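Prolyl endopeptidase (PDB 2BKL) probably acts as a serine protease that hydrolyses oligopeptides on the carboxyl side of proline residues and, far less readily, after alanine. Local coordinates at residues S73-R78 / E401-V406; Y84-K89 / I95-Q100. All coordinates share one frame; numbering follows the deposited sequence.

Interaction 1: S73-R78 / E401-V406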
loop_
_atom_site.group_PDB
_atom_site.type_symbol
_atom_site.label_atom_id
_atom_site.label_comp_id
_atom_site.label_asym_id
_atom_site.label_seq_id
_atom_site.Cartn_x
_atom_site.Cartn_y
_atom_site.Cartn_z
ATOM N N SER A 73 -14.090 1.414 -12.529
ATOM C CA SER A 73 -14.086 1.044 -11.090
ATOM C C SER A 73 -15.475 0.571 -10.685
ATOM O O SER A 73 -16.447 0.832 -11.366
ATOM C CB SER A 73 -13.697 2.247 -10.160
ATOM O OG SER A 73 -14.780 3.215 -9.890
ATOM N N THR A 74 -15.566 -0.102 -9.540
ATOM C CA THR A 74 -16.880 -0.326 -8.938
ATOM C C THR A 74 -17.578 1.003 -8.658
ATOM O O THR A 74 -16.915 1.982 -8.285
ATOM C CB THR A 74 -16.816 -1.124 -7.616
ATOM O OG1 THR A 74 -15.945 -0.508 -6.678
ATOM C CG2 THR A 74 -16.226 -2.494 -7.832
ATOM N N PRO A 75 -18.896 1.042 -8.805
ATOM C CA PRO A 75 -19.621 2.304 -8.638
ATOM C C PRO A 75 -20.031 2.600 -7.198
ATOM O O PRO A 75 -20.353 1.692 -6.421
ATOM C CB PRO A 75 -20.848 2.100 -9.515
ATOM C CG PRO A 75 -21.080 0.623 -9.516
ATOM C CD PRO A 75 -19.786 -0.037 -9.262
ATOM N N SER A 76 -19.944 3.869 -6.833
ATOM C CA SER A 76 -20.589 4.380 -5.614
ATOM C C SER A 76 -21.988 4.882 -5.948
ATOM O O SER A 76 -22.167 5.734 -6.820
ATOM C CB SER A 76 -19.743 5.456 -4.982
ATOM O OG SER A 76 -18.533 4.836 -4.592
ATOM N N ARG A 77 -22.988 4.373 -5.253
ATOM C CA ARG A 77 -24.377 4.687 -5.543
ATOM C C ARG A 77 -24.947 5.577 -4.458
ATOM O O ARG A 77 -24.839 5.270 -3.267
ATOM C CB ARG A 77 -25.191 3.410 -5.625
ATOM C CG ARG A 77 -24.716 2.494 -6.723
ATOM C CD ARG A 77 -25.562 1.251 -6.855
ATOM N NE ARG A 77 -26.971 1.572 -7.057
ATOM C CZ ARG A 77 -27.973 0.693 -6.915
ATOM N NH1 ARG A 77 -27.723 -0.569 -6.574
ATOM N NH2 ARG A 77 -29.226 1.072 -7.127
ATOM N N ARG A 78 -25.507 6.712 -4.855
ATOM C CA ARG A 78 -26.076 7.676 -3.926
ATOM C C ARG A 78 -27.291 8.299 -4.531
ATOM O O ARG A 78 -27.186 8.960 -5.577
ATOM C CB ARG A 78 -25.060 8.793 -3.643
ATOM C CG ARG A 78 -23.727 8.350 -3.030
ATOM C CD ARG A 78 -23.846 7.890 -1.619
ATOM N NE ARG A 78 -22.544 7.711 -0.959
ATOM C CZ ARG A 78 -21.892 6.569 -0.876
ATOM N NH1 ARG A 78 -22.349 5.471 -1.469
ATOM N NH2 ARG A 78 -20.727 6.541 -0.223
ATOM N N GLU A 401 -23.404 -11.636 -11.987
ATOM C CA GLU A 401 -23.255 -11.336 -13.420
ATOM C C GLU A 401 -21.953 -10.581 -13.608
ATOM O O GLU A 401 -21.649 -9.708 -12.803
ATOM C CB GLU A 401 -24.374 -10.393 -13.905
ATOM C CG GLU A 401 -25.799 -10.828 -13.624
ATOM C CD GLU A 401 -26.812 -9.767 -14.029
ATOM O OE1 GLU A 401 -26.929 -9.480 -15.248
ATOM O OE2 GLU A 401 -27.483 -9.210 -13.138
ATOM N N LEU A 402 -21.216 -10.865 -14.679
ATOM C CA LEU A 402 -20.097 -10.015 -15.063
ATOM C C LEU A 402 -20.596 -8.622 -15.410
ATOM O O LEU A 402 -21.514 -8.439 -16.229
ATOM C CB LEU A 402 -19.328 -10.624 -16.227
ATOM C CG LEU A 402 -18.093 -9.838 -16.674
ATOM C CD1 LEU A 402 -16.978 -9.962 -15.642
ATOM C CD2 LEU A 402 -17.654 -10.356 -18.029
ATOM N N TRP A 403 -19.994 -7.626 -14.793
ATOM C CA TRP A 403 -20.369 -6.246 -14.966
ATOM C C TRP A 403 -19.340 -5.478 -15.806
ATOM O O TRP A 403 -19.715 -4.608 -16.580
ATOM C CB TRP A 403 -20.547 -5.603 -13.595
ATOM C CG TRP A 403 -21.090 -4.198 -13.576
ATOM C CD1 TRP A 403 -22.398 -3.828 -13.720
ATOM C CD2 TRP A 403 -20.365 -2.997 -13.331
ATOM N NE1 TRP A 403 -22.521 -2.467 -13.607
ATOM C CE2 TRP A 403 -21.286 -1.926 -13.379
ATOM C CE3 TRP A 403 -19.011 -2.702 -13.118
ATOM C CZ2 TRP A 403 -20.904 -0.599 -13.189
ATOM C CZ3 TRP A 403 -18.637 -1.386 -12.915
ATOM C CH2 TRP A 403 -19.581 -0.346 -12.961
ATOM N N ALA A 404 -18.053 -5.742 -15.588
ATOM C CA ALA A 404 -16.986 -5.119 -16.365
ATOM C C ALA A 404 -15.800 -6.041 -16.420
ATOM O O ALA A 404 -15.593 -6.822 -15.526
ATOM C CB ALA A 404 -16.576 -3.784 -15.736
ATOM N N LYS A 405 -15.025 -5.941 -17.498
ATOM C CA LYS A 405 -13.807 -6.708 -17.679
ATOM C C LYS A 405 -12.833 -5.840 -18.445
ATOM O O LYS A 405 -13.219 -5.238 -19.445
ATOM C CB LYS A 405 -14.148 -7.974 -18.480
ATOM C CG LYS A 405 -12.998 -8.863 -18.864
ATOM C CD LYS A 405 -13.491 -10.218 -19.419
ATOM C CE LYS A 405 -14.004 -10.119 -20.857
ATOM N NZ LYS A 405 -13.016 -10.624 -21.888
ATOM N N VAL A 406 -11.590 -5.750 -17.976
ATOM C CA VAL A 406 -10.531 -5.036 -18.708
ATOM C C VAL A 406 -9.993 -5.908 -19.832
ATOM O O VAL A 406 -9.533 -7.027 -19.599
ATOM C CB VAL A 406 -9.369 -4.625 -17.780
ATOM C CG1 VAL A 406 -8.367 -3.832 -18.562
ATOM C CG2 VAL A 406 -9.876 -3.793 -16.606
#
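W403 reaches out from strand 401-405 and sets the far rim of its six-membered ring against P75 and the backbone of S73. The apolar part is small: W403 CH2 lies 3.7 Å from P75 CD, and W403 CZ2 lies 3.9 Å from P75 CG. The two side chains come from opposite directions, and P75 CD meets the indole obliquely. With CG anti to the backbone N (chi1 -173°), the indole projects from its own strand across to the loop residues S73 to P75 of the first blade.

The polar part is a carbonyl at the indole edge. S73 O sits near the ring plane, 3.5 Å from W403 CZ3, where the weakly positive C-H rim would probably suit an oxygen. Within 73-78, S73 OG donates to T74 O at 2.9 Å from above the carbonyl plane, and the same hydroxyl takes the backbone N-H of V85 on the next strand.

In the backbone of the second segment W403 and A404 both face I390, a classic beta bulge on the outermost strand of its blade. Y378 also meets the indole edge-to-face, and V72 packs against the same side chain.

The two segments belong to the first and last blades of the beta-propeller, here meeting through one indole, a proline ring and a backbone carbonyl rather than by strand pairing. The chemistry is therefore that of dispersion plus one edge-on carbonyl at the surface, consistent with the unlatched ring closure known for the prolyl oligopeptidase propeller, in which the end blades are not stitched together by a shared sheet.

Interaction 2: Y84-K89 / I95-Q100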
loop_
_atom_site.group_PDB
_atom_site.type_symbol
_atom_site.label_atom_id
_atom_site.label_comp_id
_atom_site.label_asym_id
_atom_site.label_seq_id
_atom_site.Cartn_x
_atom_site.Cartn_y
_atom_site.Cartn_z
ATOM N N TYR A 84 -18.122 6.778 -10.468
ATOM C CA TYR A 84 -17.127 5.755 -10.752
ATOM C C TYR A 84 -16.002 6.352 -11.582
ATOM O O TYR A 84 -16.202 7.342 -12.304
ATOM C CB TYR A 84 -17.781 4.536 -11.473
ATOM C CG TYR A 84 -18.592 4.985 -12.664
ATOM C CD1 TYR A 84 -19.912 5.354 -12.509
ATOM C CD2 TYR A 84 -18.010 5.135 -13.919
ATOM C CE1 TYR A 84 -20.649 5.824 -13.553
ATOM C CE2 TYR A 84 -18.752 5.604 -14.977
ATOM C CZ TYR A 84 -20.066 5.958 -14.785
ATOM O OH TYR A 84 -20.844 6.431 -15.809
ATOM N N VAL A 85 -14.824 5.781 -11.436
ATOM C CA VAL A 85 -13.658 6.210 -12.175
ATOM C C VAL A 85 -13.449 5.341 -13.419
ATOM O O VAL A 85 -13.632 4.120 -13.374
ATOM C CB VAL A 85 -12.450 6.173 -11.248
ATOM C CG1 VAL A 85 -11.169 6.380 -11.996
ATOM C CG2 VAL A 85 -12.600 7.253 -10.169
ATOM N N ARG A 86 -13.042 5.963 -14.528
ATOM C CA ARG A 86 -12.639 5.246 -15.726
ATOM C C ARG A 86 -11.214 5.581 -16.088
ATOM O O ARG A 86 -10.748 6.687 -15.850
ATOM C CB ARG A 86 -13.479 5.644 -16.936
ATOM C CG ARG A 86 -14.949 5.217 -16.918
ATOM C CD ARG A 86 -15.635 5.466 -18.253
ATOM N NE ARG A 86 -17.046 5.100 -18.316
ATOM C CZ ARG A 86 -17.507 3.886 -18.574
ATOM N NH1 ARG A 86 -16.677 2.872 -18.751
ATOM N NH2 ARG A 86 -18.819 3.677 -18.614
ATOM N N THR A 87 -10.526 4.632 -16.705
ATOM C CA THR A 87 -9.365 4.976 -17.501
ATOM C C THR A 87 -9.741 4.864 -18.972
ATOM O O THR A 87 -10.601 4.077 -19.359
ATOM C CB THR A 87 -8.157 4.069 -17.237
ATOM O OG1 THR A 87 -8.479 2.692 -17.529
ATOM C CG2 THR A 87 -7.720 4.115 -15.772
ATOM N N HIS A 88 -9.047 5.646 -19.783
ATOM C CA HIS A 88 -9.180 5.636 -21.247
ATOM C C HIS A 88 -7.791 5.421 -21.862
ATOM O O HIS A 88 -6.760 5.699 -21.237
ATOM C CB HIS A 88 -9.768 6.963 -21.772
ATOM C CG HIS A 88 -11.132 7.298 -21.247
ATOM N ND1 HIS A 88 -12.213 6.460 -21.395
ATOM C CD2 HIS A 88 -11.593 8.394 -20.604
ATOM C CE1 HIS A 88 -13.281 7.020 -20.845
ATOM N NE2 HIS A 88 -12.929 8.192 -20.350
ATOM N N LYS A 89 -7.750 4.935 -23.094
ATOM C CA LYS A 89 -6.480 4.610 -23.739
ATOM C C LYS A 89 -5.708 5.838 -24.161
ATOM O O LYS A 89 -4.534 5.715 -24.516
ATOM C CB LYS A 89 -6.693 3.698 -24.946
ATOM C CG LYS A 89 -7.149 2.322 -24.576
ATOM C CD LYS A 89 -6.917 1.341 -25.698
ATOM C CE LYS A 89 -7.488 -0.007 -25.360
ATOM N NZ LYS A 89 -7.026 -1.010 -26.349
ATOM N N ILE A 95 -10.327 9.317 -14.620
ATOM C CA ILE A 95 -11.316 10.375 -14.557
ATOM C C ILE A 95 -12.546 9.904 -13.790
ATOM O O ILE A 95 -13.006 8.787 -14.019
ATOM C CB ILE A 95 -11.695 10.760 -16.029
ATOM C CG1 ILE A 95 -10.476 11.327 -16.757
ATOM C CG2 ILE A 95 -12.892 11.723 -16.088
ATOM C CD1 ILE A 95 -10.702 11.618 -18.216
ATOM N N LEU A 96 -13.109 10.765 -12.948
ATOM C CA LEU A 96 -14.329 10.485 -12.189
ATOM C C LEU A 96 -15.551 10.922 -13.001
ATOM O O LEU A 96 -15.626 12.061 -13.427
ATOM C CB LEU A 96 -14.300 11.230 -10.853
ATOM C CG LEU A 96 -15.516 10.980 -9.969
ATOM C CD1 LEU A 96 -15.667 9.539 -9.584
ATOM C CD2 LEU A 96 -15.466 11.826 -8.687
ATOM N N TYR A 97 -16.453 9.981 -13.263
ATOM C CA TYR A 97 -17.710 10.165 -13.964
ATOM C C TYR A 97 -18.897 9.985 -13.042
ATOM O O TYR A 97 -18.806 9.331 -11.998
ATOM C CB TYR A 97 -17.832 9.082 -15.050
ATOM C CG TYR A 97 -16.955 9.322 -16.244
ATOM C CD1 TYR A 97 -15.641 8.930 -16.250
ATOM C CD2 TYR A 97 -17.462 9.955 -17.376
ATOM C CE1 TYR A 97 -14.838 9.158 -17.356
ATOM C CE2 TYR A 97 -16.658 10.196 -18.479
ATOM C CZ TYR A 97 -15.353 9.780 -18.449
ATOM O OH TYR A 97 -14.551 10.023 -19.543
ATOM N N TRP A 98 -20.039 10.500 -13.461
ATOM C CA TRP A 98 -21.306 10.182 -12.842
ATOM C C TRP A 98 -22.400 10.012 -13.886
ATOM O O TRP A 98 -22.283 10.478 -15.027
ATOM C CB TRP A 98 -21.721 11.232 -11.790
ATOM C CG TRP A 98 -22.234 12.512 -12.372
ATOM C CD1 TRP A 98 -21.495 13.526 -12.892
ATOM C CD2 TRP A 98 -23.597 12.927 -12.464
ATOM N NE1 TRP A 98 -22.310 14.531 -13.340
ATOM C CE2 TRP A 98 -23.607 14.202 -13.067
ATOM C CE3 TRP A 98 -24.812 12.356 -12.099
ATOM C CZ2 TRP A 98 -24.787 14.905 -13.311
ATOM C CZ3 TRP A 98 -25.988 13.062 -12.340
ATOM C CH2 TRP A 98 -25.962 14.319 -12.933
ATOM N N ARG A 99 -23.464 9.328 -13.481
ATOM C CA ARG A 99 -24.661 9.236 -14.281
ATOM C C ARG A 99 -25.885 9.127 -13.401
ATOM O O ARG A 99 -25.818 8.657 -12.237
ATOM C CB ARG A 99 -24.603 8.053 -15.242
ATOM C CG ARG A 99 -24.533 6.701 -14.585
ATOM C CD ARG A 99 -24.678 5.537 -15.569
ATOM N NE ARG A 99 -23.500 5.398 -16.400
ATOM C CZ ARG A 99 -23.427 4.646 -17.486
ATOM N NH1 ARG A 99 -24.480 3.958 -17.900
ATOM N NH2 ARG A 99 -22.289 4.594 -18.174
ATOM N N GLN A 100 -27.008 9.554 -13.964
ATOM C CA GLN A 100 -28.290 9.456 -13.306
ATOM C C GLN A 100 -28.945 8.152 -13.714
ATOM O O GLN A 100 -29.316 7.971 -14.882
ATOM C CB GLN A 100 -29.167 10.621 -13.725
ATOM C CG GLN A 100 -30.498 10.638 -12.977
ATOM C CD GLN A 100 -30.333 11.240 -11.600
ATOM O OE1 GLN A 100 -29.803 12.328 -11.478
ATOM N NE2 GLN A 100 -30.759 10.517 -10.567
#
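Y84 and R86 pair with Y97 and I95 as antiparallel hydrogen-bonded pairs, while V85 and L96 between them form a non-hydrogen-bonded pair. Y97 N gives a short bond to Y84 O (2.8 Å), and Y84 N returns a longer one to Y97 O (3.1 Å). R86 and I95 exchange two more, R86 N to I95 O and I95 N to R86 O, both 2.9 Å. The strand directions differ by 128°, so the pair is strongly twisted.

Y84, R86, I95 and Y97 share one face; V85 and L96 point to the other, where their methyls meet. The Y84 ring crosses Y97 obliquely, bringing CE2 to 3.6 Å from Y97 CB. R86 lies extended from CG to NE, its CD over the face of the Y97 ring, 4.2 Å from the centroid in a CH-pi contact.

The hairpin supplies the two middle strands of the propeller's first four-stranded blade, flanked by strands 71-78 and 107-110. Near its turn, H88 NE2 and Y97 OH share a 2.6 Å hydrogen bond in which either could be the donor; the rings meet rim to rim at nearly a right angle.

At the other end R99, its chain bent at chi3 (71°), brings NE to Y84 OH in a bond of 2.9 Å and 163°, the hydroxyl lying in the guanidinium plane. A phenylalanine in place of Y84 would probably leave R99 NE without this mate and deprive E106 of its bond to the hydroxyl. Carboxylate oxygen OE1 of E106 also forms salt bridges with R86 NH2 and R99 NH2, which probably offsets the like charges of these two arginines where their side chains cross at about a right angle.

Overall arrangement
Interactions 1 and 2 have centres about 11 Å apart and meet in the first propeller blade, whose neighbouring strands 71-78 and 81-87 carry 73-78 and 84-89. A probable hydrogen bond, S73 N to V85 O (2.9 Å), joins them directly, and P75 packs on Y84. Along the chain come 73-78, 84-89 and 95-100, then 300 residues rich in strand and without helix, then 401-406 in the last blade. Interaction 2 is thus local, joining the two middle strands of one blade, whereas interaction 1 brings the two ends of the propeller sequence together at the junction that completes the ring.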